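Local coordinates for protein beta-galacturonidase (Eisenbergiella tayi, PDB 6NCW) that cleaves beta-linked galacturonic acid as a family 2 glycoside hydrolase, and probably also has beta-glucuronidase activity, at residues A170-R181 against V201-T212; I248-I256 against Y365-W373. All coordinates share one frame; numbering follows the deposited sequence.

The two contacts illustrate how a multidomain glycosidase is held together first within a domain and then between domains. They follow in series along the chain. Contact 1 closes inside the immunoglobulin-like beta-sandwich, pairing strands 165-176 and 207-216 of its three-stranded sheet and touching the end of strand 193-202 in the five-stranded sheet. Contact 2 starts from strand 245-251 of that same five-stranded sheet and crosses to strand 370-374 of the TIM barrel. Their centres lie 25 Å apart, with nearest atoms about 7 Å apart. Contact 1 thus pairs two strands within the sandwich and contact 2 joins it to the barrel, both away from the galacturonate-binding residues.

Contact 1. Residues A170-R181 against V201-T212; sequences AEICVRNLSSGR and VLEGEEEKSFST
Val201 rests against the guanidinium of Arg181, with its CG1 3.7 Å from Arg181 NE, while Asp183 is that arginine's stronger partner. Next comes Leu202, whose CD1 packs on Val174 CG1 at 3.7 Å and ties the end of strand 193-202 to the facing sheet. Glu203 begins a type II beta turn that ends at Glu206; Glu203 O accepts a weak hydrogen bond from Asn176 ND2. With CG anti to the backbone N (chi1 174°), Asn176 carries its amide over the loop. Asn176 ND2 also donates to Gly180 O, 2.9 Å away, and OD1 closes an Asx turn with Ser178 N. Glu205 N binds Ser178 O, and its carboxylate turns to Lys103. An antiparallel ladder then runs from Glu206 O, which accepts from Asn176 N, through paired Val174-Lys208 and Ile172-Phe210. Glu207 OE1 shares a water with Arg175 NH1. Ser209 OG gives Glu171 OE1 a weak bond, and Phe210 CE2 meets Val174 CG2 at 4.1 Å. Thr212 OG1 accepts a nearly straight bond from Ala170 N (173°). The ladder's apolar face, which Lys208 shares, thus meets the facing sheet (Ile172 on Val186 and Val188, Phe210 on Ile200), whereas Cys173 sits among polar Glu171, Arg175, Glu207 and Ser209.

Contact 2. Residues I248-I256 against Y365-W373; sequences IDRVGFREI and YNHPSIYIW
Arg254 reaches across to two carbonyls around the turn of 365-373, showing how one long side chain can join a beta-sandwich to a TIM barrel. From a CB directed at the barrel segment, the chain places CG between the backbone N and carbonyl carbon (chi1 55°) and bends at chi2. Arg254 CG comes alongside the proline, 4.3 Å from Pro368 CB. CD passes the carbonyl oxygen of the same residue, and Arg254 NE then donates to Pro368 O at 2.9 Å, in the carbonyl plane and on a lone pair. Arg254 CZ has both Pro368 O and Ile370 O on one side of it. At the tip, NH2 makes a weak, more bent bond to Ile370 O (N-H...O angle 129°), an oxygen that also accepts from Arg404 NE. One face of the guanidinium is covered by Ile256 CG2, offset toward its rim.

On one side of this arginine along the chain, Ile256 CD1 packs obliquely on the Tyr371 ring, 3.9 Å from Tyr371 CD2. On the other, Pro368 CG sits 4.0 Å from Gly252 N, and that same N-H reaches Asn366 O through a bridging water. Asn366 ND2 gives Asp249 OD2 a weak bond across nearly perpendicular carboxylate and amide planes. The stronger partner of Asn366 ND2 is Ile155 O, while Asn366 OD1 accepts from Phe157 N; the amide thus links strand 150-162 with Asp249 of strand 245-251. Asp249 OD1 is in turn held by Arg250 N.

Backbone carbonyls of the turn and the start of strand 370-374 are thus met in a buried setting by a cationic group, whose charge they probably help to stabilise, with polar bonds fixing the join and apolar contacts filling it.

Contact 1. Residues A170-R181 against V201-T212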
loop_
_atom_site.group_PDB
_atom_site.type_symbol
_atom_site.label_atom_id
_atom_site.label_comp_id
_atom_site.label_asym_id
_atom_site.label_seq_id
_atom_site.Cartn_x
_atom_site.Cartn_y
_atom_site.Cartn_z
ATOM N N ALA A 170 -4.078 8.901 55.015
ATOM C CA ALA A 170 -3.633 9.983 54.148
ATOM C C ALA A 170 -2.319 10.556 54.663
ATOM O O ALA A 170 -2.117 10.684 55.869
ATOM C CB ALA A 170 -4.667 11.096 54.061
ATOM N N GLU A 171 -1.424 10.896 53.746
ATOM C CA GLU A 171 -0.143 11.482 54.098
ATOM C C GLU A 171 0.048 12.682 53.192
ATOM O O GLU A 171 -0.180 12.593 51.981
ATOM C CB GLU A 171 1.003 10.479 53.940
ATOM C CG GLU A 171 2.371 11.005 54.359
ATOM C CD GLU A 171 3.495 9.978 54.162
ATOM O OE1 GLU A 171 4.679 10.386 54.139
ATOM O OE2 GLU A 171 3.196 8.768 54.034
ATOM N N ILE A 172 0.416 13.811 53.781
ATOM C CA ILE A 172 0.501 15.065 53.057
ATOM C C ILE A 172 1.861 15.672 53.312
ATOM O O ILE A 172 2.358 15.641 54.441
ATOM C CB ILE A 172 -0.611 16.040 53.482
ATOM C CG1 ILE A 172 -1.948 15.328 53.410
ATOM C CG2 ILE A 172 -0.629 17.252 52.581
ATOM C CD1 ILE A 172 -3.079 16.255 53.429
ATOM N N CYS A 173 2.452 16.236 52.267
ATOM C CA CYS A 173 3.747 16.888 52.342
ATOM C C CYS A 173 3.556 18.388 52.151
ATOM O O CYS A 173 2.941 18.815 51.168
ATOM C CB CYS A 173 4.676 16.315 51.275
ATOM S SG CYS A 173 6.352 16.824 51.426
ATOM N N VAL A 174 4.054 19.186 53.097
ATOM C CA VAL A 174 3.920 20.639 53.052
ATOM C C VAL A 174 5.311 21.248 52.983
ATOM O O VAL A 174 6.229 20.819 53.692
ATOM C CB VAL A 174 3.145 21.196 54.265
ATOM C CG1 VAL A 174 2.648 22.611 53.976
ATOM C CG2 VAL A 174 1.980 20.290 54.615
ATOM N N ARG A 175 5.467 22.243 52.119
ATOM C CA ARG A 175 6.728 22.951 51.958
ATOM C C ARG A 175 6.522 24.401 52.373
ATOM O O ARG A 175 5.624 25.083 51.860
ATOM C CB ARG A 175 7.234 22.862 50.519
ATOM C CG ARG A 175 8.558 23.564 50.260
ATOM C CD ARG A 175 9.094 23.095 48.925
ATOM N NE ARG A 175 10.154 23.934 48.377
ATOM C CZ ARG A 175 10.712 23.723 47.182
ATOM N NH1 ARG A 175 10.309 22.700 46.428
ATOM N NH2 ARG A 175 11.672 24.525 46.738
ATOM N N ASN A 176 7.340 24.859 53.312
ATOM C CA ASN A 176 7.331 26.240 53.771
ATOM C C ASN A 176 8.399 26.996 52.995
ATOM O O ASN A 176 9.566 26.595 52.991
ATOM C CB ASN A 176 7.592 26.304 55.278
ATOM C CG ASN A 176 7.747 27.728 55.791
ATOM O OD1 ASN A 176 7.168 28.673 55.252
ATOM N ND2 ASN A 176 8.547 27.886 56.830
ATOM N N LEU A 177 7.996 28.056 52.301
ATOM C CA LEU A 177 8.947 28.898 51.584
ATOM C C LEU A 177 9.386 30.114 52.396
ATOM O O LEU A 177 10.258 30.864 51.941
ATOM C CB LEU A 177 8.346 29.360 50.247
ATOM C CG LEU A 177 7.847 28.259 49.298
ATOM C CD1 LEU A 177 6.878 28.846 48.304
ATOM C CD2 LEU A 177 9.005 27.577 48.573
ATOM N N SER A 178 8.795 30.323 53.574
ATOM C CA SER A 178 9.170 31.418 54.462
ATOM C C SER A 178 10.395 31.051 55.291
ATOM O O SER A 178 10.572 29.898 55.701
ATOM C CB SER A 178 8.018 31.769 55.398
ATOM O OG SER A 178 8.427 32.760 56.326
ATOM N N SER A 179 11.246 32.051 55.548
ATOM C CA SER A 179 12.436 31.820 56.364
ATOM C C SER A 179 12.097 31.559 57.828
ATOM O O SER A 179 12.933 31.009 58.553
ATOM C CB SER A 179 13.402 33.003 56.251
ATOM O OG SER A 179 12.771 34.227 56.588
ATOM N N GLY A 180 10.891 31.912 58.274
ATOM C CA GLY A 180 10.486 31.697 59.644
ATOM C C GLY A 180 9.613 30.467 59.844
ATOM O O GLY A 180 9.041 29.920 58.902
ATOM N N ARG A 181 9.531 30.038 61.105
ATOM C CA ARG A 181 8.655 28.942 61.501
ATOM C C ARG A 181 7.214 29.241 61.095
ATOM O O ARG A 181 6.784 30.396 61.069
ATOM C CB ARG A 181 8.762 28.722 63.016
ATOM C CG ARG A 181 7.870 27.635 63.604
ATOM C CD ARG A 181 8.073 27.514 65.115
ATOM N NE ARG A 181 7.102 26.613 65.736
ATOM C CZ ARG A 181 5.894 26.982 66.157
ATOM N NH1 ARG A 181 5.500 28.243 66.023
ATOM N NH2 ARG A 181 5.075 26.092 66.710
ATOM N N VAL A 201 3.288 21.985 61.834
ATOM C CA VAL A 201 4.324 22.894 62.301
ATOM C C VAL A 201 5.557 22.682 61.432
ATOM O O VAL A 201 6.108 21.575 61.385
ATOM C CB VAL A 201 4.673 22.688 63.783
ATOM C CG1 VAL A 201 5.920 23.481 64.120
ATOM C CG2 VAL A 201 3.513 23.122 64.662
ATOM N N LEU A 202 5.990 23.738 60.747
ATOM C CA LEU A 202 7.149 23.695 59.873
ATOM C C LEU A 202 8.152 24.750 60.311
ATOM O O LEU A 202 7.787 25.912 60.512
ATOM C CB LEU A 202 6.747 23.931 58.417
ATOM C CG LEU A 202 5.919 22.835 57.747
ATOM C CD1 LEU A 202 5.236 23.390 56.524
ATOM C CD2 LEU A 202 6.827 21.686 57.372
ATOM N N GLU A 203 9.410 24.344 60.453
ATOM C CA GLU A 203 10.485 25.304 60.636
ATOM C C GLU A 203 10.808 25.977 59.302
ATOM O O GLU A 203 10.413 25.511 58.227
ATOM C CB GLU A 203 11.725 24.617 61.226
ATOM C CG GLU A 203 11.480 23.942 62.595
ATOM C CD GLU A 203 11.097 24.936 63.703
ATOM O OE1 GLU A 203 11.848 25.918 63.909
ATOM O OE2 GLU A 203 10.043 24.745 64.364
ATOM N N GLY A 204 11.513 27.102 59.379
ATOM C CA GLY A 204 11.819 27.877 58.191
ATOM C C GLY A 204 12.388 27.070 57.040
ATOM O O GLY A 204 13.373 26.339 57.204
ATOM N N GLU A 205 11.759 27.187 55.866
ATOM C CA GLU A 205 12.222 26.531 54.643
ATOM C C GLU A 205 12.237 25.012 54.782
ATOM O O GLU A 205 13.053 24.328 54.161
ATOM C CB GLU A 205 13.605 27.044 54.229
ATOM C CG GLU A 205 13.811 28.519 54.540
ATOM C CD GLU A 205 14.444 29.280 53.406
ATOM O OE1 GLU A 205 13.720 30.054 52.736
ATOM O OE2 GLU A 205 15.663 29.100 53.182
ATOM N N GLU A 206 11.352 24.470 55.607
ATOM C CA GLU A 206 11.273 23.035 55.819
ATOM C C GLU A 206 10.190 22.444 54.925
ATOM O O GLU A 206 9.105 23.016 54.788
ATOM C CB GLU A 206 10.967 22.708 57.284
ATOM C CG GLU A 206 11.072 21.233 57.653
ATOM C CD GLU A 206 10.605 20.933 59.082
ATOM O OE1 GLU A 206 10.790 19.778 59.538
ATOM O OE2 GLU A 206 10.055 21.840 59.750
ATOM N N GLU A 207 10.497 21.303 54.313
ATOM C CA GLU A 207 9.494 20.440 53.708
ATOM C C GLU A 207 9.371 19.191 54.573
ATOM O O GLU A 207 10.381 18.558 54.893
ATOM C CB GLU A 207 9.861 20.071 52.266
ATOM C CG GLU A 207 8.852 19.135 51.612
ATOM C CD GLU A 207 9.085 18.906 50.125
ATOM O OE1 GLU A 207 9.579 19.820 49.441
ATOM O OE2 GLU A 207 8.761 17.801 49.636
ATOM N N LYS A 208 8.145 18.853 54.969
ATOM C CA LYS A 208 7.916 17.703 55.832
ATOM C C LYS A 208 6.532 17.134 55.552
ATOM O O LYS A 208 5.641 17.850 55.088
ATOM C CB LYS A 208 8.047 18.084 57.308
ATOM C CG LYS A 208 8.338 16.909 58.230
ATOM C CD LYS A 208 8.711 17.386 59.646
ATOM C CE LYS A 208 7.507 17.866 60.434
ATOM N NZ LYS A 208 6.849 16.765 61.195
ATOM N N SER A 209 6.364 15.837 55.820
ATOM C CA SER A 209 5.076 15.182 55.654
ATOM C C SER A 209 4.467 14.838 57.007
ATOM O O SER A 209 5.162 14.702 58.017
ATOM C CB SER A 209 5.182 13.914 54.787
ATOM O OG SER A 209 6.402 13.223 54.985
ATOM N N PHE A 210 3.141 14.721 57.003
ATOM C CA PHE A 210 2.337 14.458 58.187
ATOM C C PHE A 210 1.294 13.420 57.804
ATOM O O PHE A 210 0.681 13.526 56.738
ATOM C CB PHE A 210 1.670 15.743 58.702
ATOM C CG PHE A 210 2.632 16.897 58.874
ATOM C CD1 PHE A 210 3.225 17.147 60.098
ATOM C CD2 PHE A 210 2.965 17.711 57.804
ATOM C CE1 PHE A 210 4.113 18.197 60.251
ATOM C CE2 PHE A 210 3.850 18.763 57.950
ATOM C CZ PHE A 210 4.430 19.005 59.172
ATOM N N SER A 211 1.109 12.409 58.644
ATOM C CA SER A 211 0.190 11.323 58.335
ATOM C C SER A 211 -0.997 11.344 59.280
ATOM O O SER A 211 -0.862 11.682 60.457
ATOM C CB SER A 211 0.877 9.960 58.417
ATOM O OG SER A 211 1.797 9.802 57.356
ATOM N N THR A 212 -2.158 10.988 58.751
ATOM C CA THR A 212 -3.282 10.667 59.600
ATOM C C THR A 212 -3.156 9.235 60.104
ATOM O O THR A 212 -2.315 8.448 59.653
ATOM C CB THR A 212 -4.604 10.831 58.854
ATOM O OG1 THR A 212 -4.816 9.689 58.001
ATOM C CG2 THR A 212 -4.605 12.132 58.047
HETATM O O HOH W 1 8.452 20.021 46.843
#

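Contact 2. Residues I248-I256 against Y365-W373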
loop_
_atom_site.group_PDB
_atom_site.type_symbol
_atom_site.label_atom_id
_atom_site.label_comp_id
_atom_site.label_asym_id
_atom_site.label_seq_id
_atom_site.Cartn_x
_atom_site.Cartn_y
_atom_site.Cartn_z
ATOM N N ILE A 248 -5.996 18.834 45.278
ATOM C CA ILE A 248 -7.085 17.895 45.038
ATOM C C ILE A 248 -6.548 16.757 44.173
ATOM O O ILE A 248 -5.871 17.006 43.170
ATOM C CB ILE A 248 -8.282 18.582 44.359
ATOM C CG1 ILE A 248 -8.692 19.845 45.137
ATOM C CG2 ILE A 248 -9.447 17.637 44.274
ATOM C CD1 ILE A 248 -9.753 20.693 44.431
ATOM N N ASP A 249 -6.840 15.513 44.565
ATOM C CA ASP A 249 -6.443 14.344 43.789
ATOM C C ASP A 249 -7.633 13.398 43.666
ATOM O O ASP A 249 -8.740 13.749 44.083
ATOM C CB ASP A 249 -5.233 13.656 44.435
ATOM C CG ASP A 249 -4.247 13.098 43.394
ATOM O OD1 ASP A 249 -4.696 12.414 42.438
ATOM O OD2 ASP A 249 -3.029 13.349 43.535
ATOM N N ARG A 250 -7.440 12.215 43.086
ATOM C CA ARG A 250 -8.507 11.220 42.993
ATOM C C ARG A 250 -8.022 9.868 43.483
ATOM O O ARG A 250 -6.881 9.478 43.225
ATOM C CB ARG A 250 -9.028 11.059 41.572
ATOM C CG ARG A 250 -10.139 11.999 41.217
ATOM C CD ARG A 250 -10.912 11.513 40.018
ATOM N NE ARG A 250 -10.002 11.069 38.965
ATOM C CZ ARG A 250 -10.324 11.001 37.677
ATOM N NH1 ARG A 250 -11.532 11.365 37.263
ATOM N NH2 ARG A 250 -9.433 10.572 36.804
ATOM N N VAL A 251 -8.908 9.140 44.159
ATOM C CA VAL A 251 -8.572 7.849 44.738
ATOM C C VAL A 251 -9.653 6.851 44.360
ATOM O O VAL A 251 -10.760 7.214 43.954
ATOM C CB VAL A 251 -8.408 7.903 46.282
ATOM C CG1 VAL A 251 -7.383 8.958 46.684
ATOM C CG2 VAL A 251 -9.742 8.163 46.953
ATOM N N GLY A 252 -9.286 5.582 44.454
ATOM C CA GLY A 252 -10.245 4.494 44.402
ATOM C C GLY A 252 -9.896 3.496 45.486
ATOM O O GLY A 252 -8.731 3.339 45.857
ATOM N N PHE A 253 -10.925 2.859 46.030
ATOM C CA PHE A 253 -10.767 1.903 47.131
ATOM C C PHE A 253 -10.648 0.505 46.528
ATOM O O PHE A 253 -11.652 -0.131 46.198
ATOM C CB PHE A 253 -11.943 1.994 48.109
ATOM C CG PHE A 253 -11.892 3.201 49.031
ATOM C CD1 PHE A 253 -11.410 3.085 50.330
ATOM C CD2 PHE A 253 -12.337 4.451 48.600
ATOM C CE1 PHE A 253 -11.359 4.196 51.181
ATOM C CE2 PHE A 253 -12.282 5.564 49.441
ATOM C CZ PHE A 253 -11.793 5.434 50.732
ATOM N N ARG A 254 -9.417 0.029 46.354
ATOM C CA ARG A 254 -9.186 -1.340 45.919
ATOM C C ARG A 254 -7.938 -1.870 46.602
ATOM O O ARG A 254 -7.025 -1.112 46.936
ATOM C CB ARG A 254 -9.039 -1.450 44.388
ATOM C CG ARG A 254 -7.959 -0.542 43.775
ATOM C CD ARG A 254 -6.704 -1.315 43.549
ATOM N NE ARG A 254 -5.566 -0.498 43.136
ATOM C CZ ARG A 254 -4.597 -0.099 43.952
ATOM N NH1 ARG A 254 -4.636 -0.410 45.242
ATOM N NH2 ARG A 254 -3.581 0.601 43.474
ATOM N N GLU A 255 -7.896 -3.182 46.785
ATOM C CA GLU A 255 -6.731 -3.853 47.340
ATOM C C GLU A 255 -6.035 -4.649 46.244
ATOM O O GLU A 255 -6.688 -5.354 45.470
ATOM C CB GLU A 255 -7.128 -4.784 48.490
ATOM C CG GLU A 255 -5.949 -5.469 49.142
ATOM C CD GLU A 255 -6.377 -6.478 50.221
ATOM O OE1 GLU A 255 -6.197 -6.166 51.420
ATOM O OE2 GLU A 255 -6.905 -7.566 49.867
ATOM N N ILE A 256 -4.714 -4.547 46.188
ATOM C CA ILE A 256 -3.920 -5.373 45.297
ATOM C C ILE A 256 -2.875 -6.073 46.152
ATOM O O ILE A 256 -2.106 -5.417 46.863
ATOM C CB ILE A 256 -3.273 -4.562 44.158
ATOM C CG1 ILE A 256 -2.473 -5.488 43.258
ATOM C CG2 ILE A 256 -2.365 -3.466 44.683
ATOM C CD1 ILE A 256 -3.350 -6.343 42.401
ATOM N N TYR A 365 1.203 7.963 42.912
ATOM C CA TYR A 365 0.838 7.085 44.027
ATOM C C TYR A 365 -0.655 6.788 44.082
ATOM O O TYR A 365 -1.062 5.682 44.459
ATOM C CB TYR A 365 1.273 7.725 45.351
ATOM C CG TYR A 365 1.111 6.792 46.526
ATOM C CD1 TYR A 365 2.174 5.989 46.956
ATOM C CD2 TYR A 365 -0.108 6.680 47.184
ATOM C CE1 TYR A 365 2.024 5.110 48.033
ATOM C CE2 TYR A 365 -0.272 5.810 48.250
ATOM C CZ TYR A 365 0.795 5.027 48.676
ATOM O OH TYR A 365 0.622 4.161 49.743
ATOM N N ASN A 366 -1.487 7.770 43.745
ATOM C CA ASN A 366 -2.911 7.671 44.034
ATOM C C ASN A 366 -3.721 6.949 42.972
ATOM O O ASN A 366 -4.909 6.707 43.206
ATOM C CB ASN A 366 -3.509 9.071 44.234
ATOM C CG ASN A 366 -2.997 9.744 45.495
ATOM O OD1 ASN A 366 -2.855 9.098 46.528
ATOM N ND2 ASN A 366 -2.697 11.036 45.408
ATOM N N HIS A 367 -3.141 6.640 41.813
ATOM C CA HIS A 367 -3.928 6.102 40.697
ATOM C C HIS A 367 -4.398 4.692 41.011
ATOM O O HIS A 367 -3.564 3.784 41.102
ATOM C CB HIS A 367 -3.115 6.113 39.392
ATOM C CG HIS A 367 -2.964 7.479 38.792
ATOM N ND1 HIS A 367 -3.947 8.070 38.023
ATOM C CD2 HIS A 367 -1.959 8.380 38.871
ATOM C CE1 HIS A 367 -3.552 9.278 37.658
ATOM N NE2 HIS A 367 -2.348 9.489 38.159
ATOM N N PRO A 368 -5.695 4.458 41.206
ATOM C CA PRO A 368 -6.143 3.083 41.473
ATOM C C PRO A 368 -5.844 2.120 40.338
ATOM O O PRO A 368 -5.739 0.910 40.579
ATOM C CB PRO A 368 -7.652 3.247 41.688
ATOM C CG PRO A 368 -7.994 4.498 40.877
ATOM C CD PRO A 368 -6.821 5.403 41.109
ATOM N N SER A 369 -5.718 2.608 39.101
ATOM C CA SER A 369 -5.458 1.698 37.984
ATOM C C SER A 369 -4.106 1.017 38.121
ATOM O O SER A 369 -3.945 -0.144 37.719
ATOM C CB SER A 369 -5.529 2.450 36.657
ATOM O OG SER A 369 -4.552 3.480 36.621
ATOM N N ILE A 370 -3.123 1.715 38.683
ATOM C CA ILE A 370 -1.780 1.158 38.797
ATOM C C ILE A 370 -1.815 0.070 39.860
ATOM O O ILE A 370 -2.011 0.366 41.040
ATOM C CB ILE A 370 -0.757 2.229 39.150
ATOM C CG1 ILE A 370 -0.657 3.282 38.035
ATOM C CG2 ILE A 370 0.592 1.568 39.359
ATOM C CD1 ILE A 370 0.101 4.519 38.487
ATOM N N TYR A 371 -1.628 -1.188 39.455
ATOM C CA TYR A 371 -1.646 -2.275 40.420
ATOM C C TYR A 371 -0.272 -2.882 40.668
ATOM O O TYR A 371 -0.118 -3.656 41.625
ATOM C CB TYR A 371 -2.629 -3.372 39.973
ATOM C CG TYR A 371 -2.095 -4.230 38.852
ATOM C CD1 TYR A 371 -2.147 -3.796 37.524
ATOM C CD2 TYR A 371 -1.522 -5.469 39.124
ATOM C CE1 TYR A 371 -1.661 -4.582 36.506
ATOM C CE2 TYR A 371 -1.022 -6.255 38.121
ATOM C CZ TYR A 371 -1.092 -5.811 36.818
ATOM O OH TYR A 371 -0.572 -6.604 35.849
ATOM N N ILE A 372 0.742 -2.515 39.882
ATOM C CA ILE A 372 2.066 -3.105 40.020
ATOM C C ILE A 372 3.104 -2.118 39.504
ATOM O O ILE A 372 2.854 -1.379 38.546
ATOM C CB ILE A 372 2.131 -4.456 39.273
ATOM C CG1 ILE A 372 3.450 -5.166 39.538
ATOM C CG2 ILE A 372 1.905 -4.241 37.781
ATOM C CD1 ILE A 372 3.465 -6.589 39.043
ATOM N N TRP A 373 4.268 -2.093 40.155
ATOM C CA TRP A 373 5.409 -1.315 39.681
ATOM C C TRP A 373 6.412 -2.231 38.988
ATOM O O TRP A 373 6.810 -3.254 39.549
ATOM C CB TRP A 373 6.114 -0.583 40.829
ATOM C CG TRP A 373 5.267 0.409 41.610
ATOM C CD1 TRP A 373 4.937 0.336 42.938
ATOM C CD2 TRP A 373 4.688 1.625 41.125
ATOM N NE1 TRP A 373 4.183 1.424 43.306
ATOM C CE2 TRP A 373 4.010 2.230 42.211
ATOM C CE3 TRP A 373 4.659 2.258 39.876
ATOM C CZ2 TRP A 373 3.310 3.437 42.081
ATOM C CZ3 TRP A 373 3.967 3.457 39.747
ATOM C CH2 TRP A 373 3.305 4.034 40.844
HETATM O O HOH W 2 -6.252 5.401 45.226
#